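Local structure of SWD1-like protein (Myceliophthora thermophila, 6E29) at residues Val105-Pro110 and His122-Ala127; Pro110-Glu115 and Ala127-Gln132. The protein probably serves as a WD-repeat subunit of the COMPASS histone H3 methyltransferase complex, to which this piece contributes its beta-propeller domain. One frame throughout, in Å; residues are numbered along the deposited sequence.

Contact 1 (Val105-Pro110 and His122-Ala127)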
loop_
_atom_site.group_PDB
_atom_site.type_symbol
_atom_site.label_atom_id
_atom_site.label_comp_id
_atom_site.label_asym_id
_atom_site.label_seq_id
_atom_site.Cartn_x
_atom_site.Cartn_y
_atom_site.Cartn_z
ATOM N N VAL B 105 12.287 9.802 10.114
ATOM C CA VAL B 105 13.057 10.011 8.888
ATOM C C VAL B 105 12.324 11.029 8.019
ATOM O O VAL B 105 11.141 10.841 7.703
ATOM C CB VAL B 105 13.268 8.690 8.123
ATOM C CG1 VAL B 105 14.162 8.912 6.858
ATOM C CG2 VAL B 105 13.849 7.615 9.051
ATOM N N ARG B 106 13.021 12.111 7.650
ATOM C CA ARG B 106 12.463 13.175 6.819
ATOM C C ARG B 106 13.045 13.130 5.408
ATOM O O ARG B 106 14.269 13.101 5.231
ATOM C CB ARG B 106 12.708 14.547 7.458
ATOM C CG ARG B 106 12.271 14.561 8.923
ATOM C CD ARG B 106 12.534 15.910 9.585
ATOM N NE ARG B 106 13.455 15.775 10.720
ATOM C CZ ARG B 106 13.089 15.339 11.920
ATOM N NH1 ARG B 106 11.830 15.017 12.122
ATOM N NH2 ARG B 106 13.974 15.241 12.917
ATOM N N PHE B 107 12.171 13.149 4.411
ATOM C CA PHE B 107 12.591 13.103 3.016
ATOM C C PHE B 107 12.470 14.497 2.404
ATOM O O PHE B 107 12.225 15.479 3.098
ATOM C CB PHE B 107 11.772 12.063 2.243
ATOM C CG PHE B 107 11.995 10.650 2.707
ATOM C CD1 PHE B 107 11.144 10.072 3.643
ATOM C CD2 PHE B 107 13.084 9.913 2.244
ATOM C CE1 PHE B 107 11.355 8.776 4.105
ATOM C CE2 PHE B 107 13.305 8.609 2.694
ATOM C CZ PHE B 107 12.421 8.037 3.635
ATOM N N ARG B 108 12.614 14.597 1.086
ATOM C CA ARG B 108 12.521 15.886 0.406
ATOM C C ARG B 108 11.258 15.997 -0.448
ATOM O O ARG B 108 11.187 16.846 -1.345
ATOM C CB ARG B 108 13.770 16.131 -0.445
ATOM C CG ARG B 108 15.060 15.500 0.091
ATOM C CD ARG B 108 16.215 15.655 -0.926
ATOM N NE ARG B 108 15.825 15.182 -2.267
ATOM C CZ ARG B 108 16.387 14.161 -2.927
ATOM N NH1 ARG B 108 17.403 13.485 -2.397
ATOM N NH2 ARG B 108 15.946 13.819 -4.136
ATOM N N ALA B 109 10.246 15.191 -0.149
ATOM C CA ALA B 109 9.095 15.012 -1.019
ATOM C C ALA B 109 8.007 14.289 -0.243
ATOM O O ALA B 109 8.298 13.542 0.708
ATOM C CB ALA B 109 9.470 14.218 -2.283
ATOM N N PRO B 110 6.744 14.488 -0.615
ATOM C CA PRO B 110 5.651 13.710 -0.014
ATOM C C PRO B 110 5.880 12.211 -0.165
ATOM O O PRO B 110 6.414 11.733 -1.172
ATOM C CB PRO B 110 4.414 14.150 -0.813
ATOM C CG PRO B 110 4.783 15.544 -1.335
ATOM C CD PRO B 110 6.269 15.499 -1.585
ATOM N N HIS B 122 13.275 -2.481 11.871
ATOM C CA HIS B 122 14.353 -1.515 11.687
ATOM C C HIS B 122 14.719 -1.270 10.220
ATOM O O HIS B 122 15.785 -0.692 9.956
ATOM C CB HIS B 122 15.605 -1.969 12.443
ATOM C CG HIS B 122 15.459 -1.924 13.933
ATOM N ND1 HIS B 122 15.485 -3.060 14.712
ATOM C CD2 HIS B 122 15.241 -0.887 14.781
ATOM C CE1 HIS B 122 15.323 -2.721 15.981
ATOM N NE2 HIS B 122 15.174 -1.409 16.050
ATOM N N GLN B 123 13.895 -1.712 9.263
ATOM C CA GLN B 123 14.115 -1.353 7.872
ATOM C C GLN B 123 12.769 -1.097 7.229
ATOM O O GLN B 123 11.808 -1.813 7.506
ATOM C CB GLN B 123 14.840 -2.444 7.116
ATOM C CG GLN B 123 15.255 -2.001 5.741
ATOM C CD GLN B 123 15.620 -3.130 4.839
ATOM O OE1 GLN B 123 14.776 -3.675 4.128
ATOM N NE2 GLN B 123 16.899 -3.427 4.781
ATOM N N PHE B 124 12.689 -0.062 6.397
ATOM C CA PHE B 124 11.478 0.175 5.631
ATOM C C PHE B 124 11.832 0.634 4.224
ATOM O O PHE B 124 12.983 1.020 3.926
ATOM C CB PHE B 124 10.523 1.206 6.308
ATOM C CG PHE B 124 11.016 2.630 6.278
ATOM C CD1 PHE B 124 10.743 3.465 5.209
ATOM C CD2 PHE B 124 11.719 3.149 7.375
ATOM C CE1 PHE B 124 11.218 4.791 5.211
ATOM C CE2 PHE B 124 12.208 4.464 7.362
ATOM C CZ PHE B 124 11.958 5.285 6.275
ATOM N N ALA B 125 10.841 0.531 3.358
ATOM C CA ALA B 125 10.911 1.025 1.987
ATOM C C ALA B 125 9.817 2.050 1.738
ATOM O O ALA B 125 8.654 1.860 2.141
ATOM C CB ALA B 125 10.797 -0.108 0.971
ATOM N N ALA B 126 10.164 3.122 1.031
ATOM C CA ALA B 126 9.172 4.169 0.767
ATOM C C ALA B 126 9.160 4.570 -0.708
ATOM O O ALA B 126 10.182 4.530 -1.394
ATOM C CB ALA B 126 9.445 5.381 1.653
ATOM N N ALA B 127 7.991 4.936 -1.199
ATOM C CA ALA B 127 7.870 5.545 -2.523
ATOM C C ALA B 127 7.552 7.029 -2.327
ATOM O O ALA B 127 6.742 7.387 -1.466
ATOM C CB ALA B 127 6.790 4.827 -3.354
#
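V105 and F107 meet F124 through carbon alone, with no polar bond between the two segments, and so illustrate how one sheet can rest on another by side-chain tips. The CA atoms of F107 and A126 stand 9.8 Å apart, and side chains from both segments bridge the interval. F124 is the hub: a first torsion of 71° sets its CG between the backbone N and the carbonyl carbon, and from there the ring reaches across tip to tip with both V105 and F107. V105 touches chiefly through CG2, with CB behind it; this methyl approaches the ring edge near its plane at 3.9 Å from F124 CE2. F107 brings its far end, with CZ 3.8 Å from F124 CE1, and each of these atoms lies at the edge of the other ring, near its plane, so the two phenyl groups abut rim to rim and do not stack. A126 contributes a looser touch, its CB 4.5 Å from F107 CZ. V91 and V136 touch both rings, and R145 makes a cation-pi contact with F107. Five of the six touching residues are buried. Strand 100-106 is the last strand of one four-stranded sheet and strand 123-128 an inner strand of the next, and this apolar packing of sheet against sheet is typical of adjacent blades in a WD40 beta-propeller.

Contact 2 (Pro110-Glu115 and Ala127-Gln132)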
loop_
_atom_site.group_PDB
_atom_site.type_symbol
_atom_site.label_atom_id
_atom_site.label_comp_id
_atom_site.label_asym_id
_atom_site.label_seq_id
_atom_site.Cartn_x
_atom_site.Cartn_y
_atom_site.Cartn_z
ATOM N N PRO B 110 6.744 14.488 -0.615
ATOM C CA PRO B 110 5.651 13.710 -0.014
ATOM C C PRO B 110 5.880 12.211 -0.165
ATOM O O PRO B 110 6.414 11.733 -1.172
ATOM C CB PRO B 110 4.414 14.150 -0.813
ATOM C CG PRO B 110 4.783 15.544 -1.335
ATOM C CD PRO B 110 6.269 15.499 -1.585
ATOM N N VAL B 111 5.418 11.456 0.826
ATOM C CA VAL B 111 5.593 10.008 0.838
ATOM C C VAL B 111 4.302 9.382 0.322
ATOM O O VAL B 111 3.236 9.575 0.919
ATOM C CB VAL B 111 5.965 9.496 2.245
ATOM C CG1 VAL B 111 6.340 8.005 2.221
ATOM C CG2 VAL B 111 7.134 10.342 2.883
ATOM N N TYR B 112 4.369 8.697 -0.831
ATOM C CA TYR B 112 3.213 7.911 -1.277
ATOM C C TYR B 112 2.858 6.832 -0.245
ATOM O O TYR B 112 1.690 6.547 0.014
ATOM C CB TYR B 112 3.519 7.225 -2.606
ATOM C CG TYR B 112 3.513 8.058 -3.875
ATOM C CD1 TYR B 112 2.360 8.741 -4.294
ATOM C CD2 TYR B 112 4.639 8.046 -4.725
ATOM C CE1 TYR B 112 2.344 9.435 -5.494
ATOM C CE2 TYR B 112 4.637 8.748 -5.912
ATOM C CZ TYR B 112 3.482 9.420 -6.300
ATOM O OH TYR B 112 3.465 10.125 -7.469
ATOM N N GLY B 113 3.865 6.176 0.308
ATOM C CA GLY B 113 3.638 5.160 1.300
ATOM C C GLY B 113 4.953 4.550 1.725
ATOM O O GLY B 113 5.967 4.569 0.998
ATOM N N ALA B 114 4.981 4.053 2.945
ATOM C CA ALA B 114 6.175 3.396 3.477
ATOM C C ALA B 114 5.775 2.083 4.146
ATOM O O ALA B 114 4.757 2.019 4.844
ATOM C CB ALA B 114 6.947 4.300 4.483
ATOM N N GLU B 115 6.564 1.026 3.901
ATOM C CA GLU B 115 6.247 -0.313 4.383
ATOM C C GLU B 115 7.388 -0.837 5.226
ATOM O O GLU B 115 8.554 -0.707 4.837
ATOM C CB GLU B 115 6.019 -1.305 3.261
ATOM C CG GLU B 115 4.673 -1.134 2.573
ATOM C CD GLU B 115 3.560 -1.791 3.363
ATOM O OE1 GLU B 115 3.646 -3.016 3.573
ATOM O OE2 GLU B 115 2.620 -1.081 3.803
ATOM N N ALA B 127 7.991 4.936 -1.199
ATOM C CA ALA B 127 7.870 5.545 -2.523
ATOM C C ALA B 127 7.552 7.029 -2.327
ATOM O O ALA B 127 6.742 7.387 -1.466
ATOM C CB ALA B 127 6.790 4.827 -3.354
ATOM N N LEU B 128 8.199 7.897 -3.102
ATOM C CA LEU B 128 8.132 9.342 -2.913
ATOM C C LEU B 128 7.560 10.032 -4.144
ATOM O O LEU B 128 7.871 9.651 -5.282
ATOM C CB LEU B 128 9.511 9.889 -2.652
ATOM C CG LEU B 128 10.121 9.301 -1.397
ATOM C CD1 LEU B 128 11.533 9.817 -1.307
ATOM C CD2 LEU B 128 9.257 9.765 -0.190
ATOM N N PHE B 129 6.735 11.060 -3.909
ATOM C CA PHE B 129 6.167 11.829 -5.000
ATOM C C PHE B 129 7.289 12.515 -5.804
ATOM O O PHE B 129 8.089 13.295 -5.265
ATOM C CB PHE B 129 5.157 12.839 -4.449
ATOM C CG PHE B 129 4.519 13.710 -5.505
ATOM C CD1 PHE B 129 3.672 13.162 -6.463
ATOM C CD2 PHE B 129 4.757 15.067 -5.527
ATOM C CE1 PHE B 129 3.090 13.963 -7.441
ATOM C CE2 PHE B 129 4.172 15.887 -6.503
ATOM C CZ PHE B 129 3.349 15.329 -7.467
ATOM N N GLU B 130 7.360 12.204 -7.095
ATOM C CA GLU B 130 8.320 12.841 -7.992
ATOM C C GLU B 130 9.744 12.751 -7.445
ATOM O O GLU B 130 10.553 13.656 -7.652
ATOM C CB GLU B 130 7.943 14.305 -8.259
ATOM C CG GLU B 130 6.579 14.467 -8.930
ATOM C CD GLU B 130 6.229 15.906 -9.340
ATOM O OE1 GLU B 130 6.807 16.891 -8.791
ATOM O OE2 GLU B 130 5.365 16.027 -10.248
ATOM N N ASP B 131 10.051 11.672 -6.728
ATOM C CA ASP B 131 11.393 11.455 -6.207
ATOM C C ASP B 131 11.716 9.964 -6.223
ATOM O O ASP B 131 10.845 9.123 -6.458
ATOM C CB ASP B 131 11.553 12.043 -4.817
ATOM C CG ASP B 131 12.890 12.700 -4.636
ATOM O OD1 ASP B 131 13.885 12.209 -5.279
ATOM O OD2 ASP B 131 12.915 13.718 -3.890
ATOM N N GLN B 132 12.996 9.648 -5.984
ATOM C CA GLN B 132 13.460 8.271 -6.068
ATOM C C GLN B 132 12.970 7.451 -4.877
ATOM O O GLN B 132 12.996 7.939 -3.741
ATOM C CB GLN B 132 14.993 8.240 -6.097
ATOM C CG GLN B 132 15.599 9.130 -7.168
ATOM C CD GLN B 132 16.922 9.765 -6.733
ATOM O OE1 GLN B 132 17.974 9.437 -7.283
ATOM N NE2 GLN B 132 16.870 10.684 -5.747
HETATM O O HOH W 1 5.815 10.601 -8.633
#
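A127 faces both Y112 and G113, making a classic beta bulge in an antiparallel pair. Its N donates to G113 O at 3.0 Å, whereas its O receives a weak bond from Y112 N, bent to 129°. L128 comes next, paired with V111 in the non-hydrogen-bonded manner; its CD2 lies 3.8 Å from V111 CG2, and the two side chains cross obliquely. F129 ends the pairing with a nearly straight bond (170°) from its N to P110 O, 2.8 Å long. Its CB packs on P110 CB and also over one face of the Y112 ring, toward the rim. Its CG is anti to the backbone N (chi1 179°), and from there CD1 comes 3.2 Å from Y112 OH, which lies at the edge of the phenyl ring. The backbone N of E130 donates to a water, 2.7 Å away, that also bonds Y112 OH. An alanine in place of Y112 would probably leave this water without its phenolic mate and open a gap beside F129. A type II turn from L128 to D131 turns the chain back toward strand 134-137, the next of the same sheet. From the hairpin's first strand, V111 and A114 pack against strands 81-86 and 90-95 of the preceding sheet.

In the fold
Followed from the N terminus, the chain leaves strand 100-106, the last of its sheet, and passes through P110 into strand 111-117, the first of the next; after a turn it returns as strand 123-128. Contact 1 closes a loop around strand 111-117, bringing the end of the earlier blade against the second strand of the new one. Contact 2 closes the hairpin of that new blade. The segments alternate along the sequence, so the two loops cross, sharing P110 and A127, with centres about 7 Å apart. A salt bridge from R108 to D131 links them further. Contact 1 ties two successive blades of the seven-bladed propeller, while contact 2 pairs the first two strands of the second.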